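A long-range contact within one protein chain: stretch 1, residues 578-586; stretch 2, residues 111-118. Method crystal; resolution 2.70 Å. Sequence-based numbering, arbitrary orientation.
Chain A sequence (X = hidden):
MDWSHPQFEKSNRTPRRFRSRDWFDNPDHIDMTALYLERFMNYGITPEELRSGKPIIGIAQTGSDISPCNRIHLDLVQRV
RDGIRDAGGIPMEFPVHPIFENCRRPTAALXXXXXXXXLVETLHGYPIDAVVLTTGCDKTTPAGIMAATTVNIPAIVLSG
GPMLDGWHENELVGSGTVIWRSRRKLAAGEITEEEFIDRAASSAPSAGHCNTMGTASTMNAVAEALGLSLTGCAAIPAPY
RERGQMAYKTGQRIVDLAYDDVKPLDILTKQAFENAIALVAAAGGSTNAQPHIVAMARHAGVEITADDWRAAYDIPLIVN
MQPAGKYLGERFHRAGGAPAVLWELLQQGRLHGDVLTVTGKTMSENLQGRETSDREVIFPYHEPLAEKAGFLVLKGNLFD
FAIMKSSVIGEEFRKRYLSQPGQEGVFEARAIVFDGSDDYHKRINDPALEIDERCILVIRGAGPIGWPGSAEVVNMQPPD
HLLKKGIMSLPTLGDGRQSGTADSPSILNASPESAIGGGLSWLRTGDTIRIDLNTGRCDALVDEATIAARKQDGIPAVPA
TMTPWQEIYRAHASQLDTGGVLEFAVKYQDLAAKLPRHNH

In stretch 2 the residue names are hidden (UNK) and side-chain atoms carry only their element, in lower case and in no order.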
# COMPACT_ATOMS: atom_id res chain seq x y z
N THR A 578 -0.62 37.24 -20.09
CA THR A 578 -1.88 36.88 -19.45
C THR A 578 -1.89 35.41 -19.04
O THR A 578 -2.95 34.78 -19.03
CB THR A 578 -3.07 37.18 -20.36
OG1 THR A 578 -2.73 36.91 -21.73
CG2 THR A 578 -3.54 38.65 -20.19
N GLY A 579 -0.72 34.86 -18.73
CA GLY A 579 -0.62 33.60 -18.02
C GLY A 579 -0.67 32.35 -18.87
O GLY A 579 -1.02 31.28 -18.34
N GLY A 580 -0.32 32.43 -20.15
CA GLY A 580 -0.37 31.30 -21.06
C GLY A 580 -1.55 30.38 -20.82
O GLY A 580 -1.38 29.16 -20.67
N VAL A 581 -2.74 30.97 -20.74
CA VAL A 581 -3.95 30.23 -20.43
C VAL A 581 -4.63 29.82 -21.73
O VAL A 581 -4.38 30.39 -22.80
CB VAL A 581 -4.92 31.07 -19.56
CG1 VAL A 581 -4.19 31.66 -18.37
CG2 VAL A 581 -5.57 32.15 -20.39
N LEU A 582 -5.48 28.80 -21.64
CA LEU A 582 -6.45 28.51 -22.69
C LEU A 582 -7.45 29.65 -22.72
O LEU A 582 -8.32 29.75 -21.85
CB LEU A 582 -7.13 27.17 -22.44
CG LEU A 582 -6.19 25.98 -22.54
CD1 LEU A 582 -6.96 24.66 -22.47
CD2 LEU A 582 -5.38 26.09 -23.83
N GLU A 583 -7.30 30.54 -23.72
CA GLU A 583 -8.01 31.81 -23.70
C GLU A 583 -9.53 31.61 -23.73
O GLU A 583 -10.27 32.33 -23.05
CB GLU A 583 -7.54 32.67 -24.87
CG GLU A 583 -8.04 34.09 -24.83
CD GLU A 583 -7.21 34.99 -23.94
OE1 GLU A 583 -6.06 35.32 -24.32
OE2 GLU A 583 -7.70 35.37 -22.85
N PHE A 584 -10.01 30.63 -24.49
CA PHE A 584 -11.44 30.34 -24.49
C PHE A 584 -11.93 29.92 -23.10
O PHE A 584 -13.12 30.09 -22.79
CB PHE A 584 -11.76 29.24 -25.49
CG PHE A 584 -11.50 27.86 -24.98
CD1 PHE A 584 -10.27 27.25 -25.18
CD2 PHE A 584 -12.48 27.16 -24.28
CE1 PHE A 584 -10.01 25.98 -24.71
CE2 PHE A 584 -12.23 25.88 -23.79
CZ PHE A 584 -10.99 25.29 -24.01
N ALA A 585 -11.05 29.35 -22.27
CA ALA A 585 -11.50 28.67 -21.06
C ALA A 585 -11.79 29.63 -19.91
O ALA A 585 -12.59 29.29 -19.03
CB ALA A 585 -10.45 27.65 -20.62
N VAL A 586 -11.16 30.80 -19.90
CA VAL A 586 -11.37 31.77 -18.82
C VAL A 586 -12.84 32.15 -18.71
O VAL A 586 -13.35 32.39 -17.60
CB VAL A 586 -10.49 33.01 -19.05
CG1 VAL A 586 -10.55 33.94 -17.86
CG2 VAL A 586 -9.06 32.59 -19.36
N UNK A 111 1.68 21.02 -19.93
CA UNK A 111 0.80 20.11 -19.22
C UNK A 111 -0.13 20.80 -18.24
O UNK A 111 -1.18 20.24 -17.90
c UNK A 111 1.63 19.05 -18.49
o UNK A 111 3.25 17.43 -19.19
o UNK A 111 1.45 17.72 -20.44
c UNK A 111 2.15 17.99 -19.43
N UNK A 112 0.21 22.01 -17.79
CA UNK A 112 -0.61 22.67 -16.79
C UNK A 112 -2.03 22.85 -17.28
O UNK A 112 -2.99 22.57 -16.55
c UNK A 112 -1.07 28.05 -16.60
c UNK A 112 -0.69 24.65 -15.24
c UNK A 112 0.00 24.01 -16.41
n UNK A 112 -1.97 28.60 -17.40
n UNK A 112 0.04 28.70 -16.31
n UNK A 112 -1.31 26.85 -16.10
c UNK A 112 -0.40 26.14 -15.21
N UNK A 113 -2.19 23.27 -18.53
CA UNK A 113 -3.54 23.49 -19.05
C UNK A 113 -4.24 22.17 -19.32
O UNK A 113 -5.44 22.04 -19.07
c UNK A 113 -3.47 24.38 -20.30
n UNK A 113 -2.58 26.56 -20.93
o UNK A 113 -3.46 26.34 -18.88
c UNK A 113 -3.16 25.85 -19.97
N UNK A 114 -3.50 21.17 -19.82
CA UNK A 114 -4.08 19.85 -20.06
C UNK A 114 -4.54 19.20 -18.76
O UNK A 114 -5.61 18.60 -18.70
c UNK A 114 -4.78 17.38 -21.75
c UNK A 114 -3.46 17.50 -21.03
c UNK A 114 -2.36 16.78 -21.80
c UNK A 114 -3.06 18.96 -20.78
N UNK A 115 -3.74 19.31 -17.70
CA UNK A 115 -4.18 18.81 -16.41
C UNK A 115 -5.39 19.60 -15.91
O UNK A 115 -6.33 19.02 -15.36
o UNK A 115 -3.36 18.42 -14.13
c UNK A 115 -3.01 18.88 -15.42
N UNK A 116 -5.38 20.92 -16.13
CA UNK A 116 -6.51 21.76 -15.76
C UNK A 116 -7.82 21.23 -16.35
O UNK A 116 -8.81 21.05 -15.64
c UNK A 116 -9.19 25.41 -15.25
c UNK A 116 -9.81 25.61 -16.47
o UNK A 116 -10.95 26.38 -16.52
c UNK A 116 -8.14 24.28 -17.54
c UNK A 116 -8.04 24.64 -15.18
c UNK A 116 -6.25 23.20 -16.24
c UNK A 116 -7.50 24.06 -16.32
c UNK A 116 -9.30 25.06 -17.62
N UNK A 117 -7.83 20.99 -17.67
CA UNK A 117 -9.04 20.52 -18.34
C UNK A 117 -9.59 19.28 -17.67
O UNK A 117 -10.77 19.22 -17.34
c UNK A 117 -8.38 21.43 -20.68
c UNK A 117 -7.72 21.02 -21.99
c UNK A 117 -8.74 20.22 -19.81
c UNK A 117 -9.63 22.27 -20.91
N UNK A 118 -8.72 18.29 -17.46
CA UNK A 118 -9.16 17.02 -16.91
C UNK A 118 -9.63 17.13 -15.48
O UNK A 118 -10.53 16.40 -15.06

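Position 111 has four side-chain atoms, two carbons and two oxygens, with both oxygens on the second carbon. That is a short carboxylate, Asp-111. Its side chain is out of reach of stretch 1, and both oxygens are hydrogen-bonded elsewhere in the structure.

Position 112 carries three carbons, a nitrogen, and then a carbon bearing two more nitrogens. The CA-to-CB bond points sideways, yet the end of the chain comes nearer, and one terminal nitrogen of 112 lies 3.0 Å from Gly-579 O. This planar terminus on a long chain is a guanidinium, so the residue is Arg-112. That nitrogen is NH2, which donates to Gly-579 O with an angle of 166°, and the acceptor lies at the guanidinium edge, near its plane. A second bond, from Arg-112 NH1 to the same Gly-579 O at 3.4 Å, is weak, with an angle of 137°.

Position 113 has two carbons, the second carrying one oxygen and one nitrogen: a short amide. The nitrogen lies 2.9 Å from Gly-580 O, as expected of a donor facing a carbonyl. The residue is Asn-113, and the bond runs from ND2 to Gly-580 O at 161°. The amide oxygen has its own partner within the helix: Arg-112 NH2 donates to Asn-113 OD1 at 3.1 Å.

Position 114 shows four carbons forked at the second. Two terminal carbons on that fork identify Leu-114; its CA-to-CB bond points away and it makes no contact.

Position 115 has one carbon followed by one oxygen, hence Ser-115, out of reach of stretch 1.

Position 116 has one carbon leading to a six-carbon ring that bears an oxygen, a phenol. A ring carbon of 116 lies 4.1 Å from Ala-585 CB. The residue is Tyr-116 and the carbon CE2, an apolar contact with the methyl oblique to the ring.

Position 117 again has four carbons forked at the second, and an end carbon of 117 lies 3.7 Å from Leu-582 CD1. This is Leu-117, touching through CD1; chi1 is m and chi2 t.

Position 118 has no side-chain atoms and is Gly-118; nothing of stretch 1 lies near it.

The contact combines a polar end with an apolar one. Positive phi at Gly-579 (86°) and Gly-580 (37°) marks a turn whose two carbonyls accept from adjacent helical residues, and the bond between those donors' side chains ties the pair together. Further along, the CA-to-CB bonds of Leu-582 and Ala-585 both point toward the helix, and the side chains pack on Leu-117 and Tyr-116. The backbone bond from Ala-585 N to Leu-582 O, 2.8 Å, links these two apolar residues. The total buried surface is 332 Å².

Stretch 2 111-118: DRNLSYLG
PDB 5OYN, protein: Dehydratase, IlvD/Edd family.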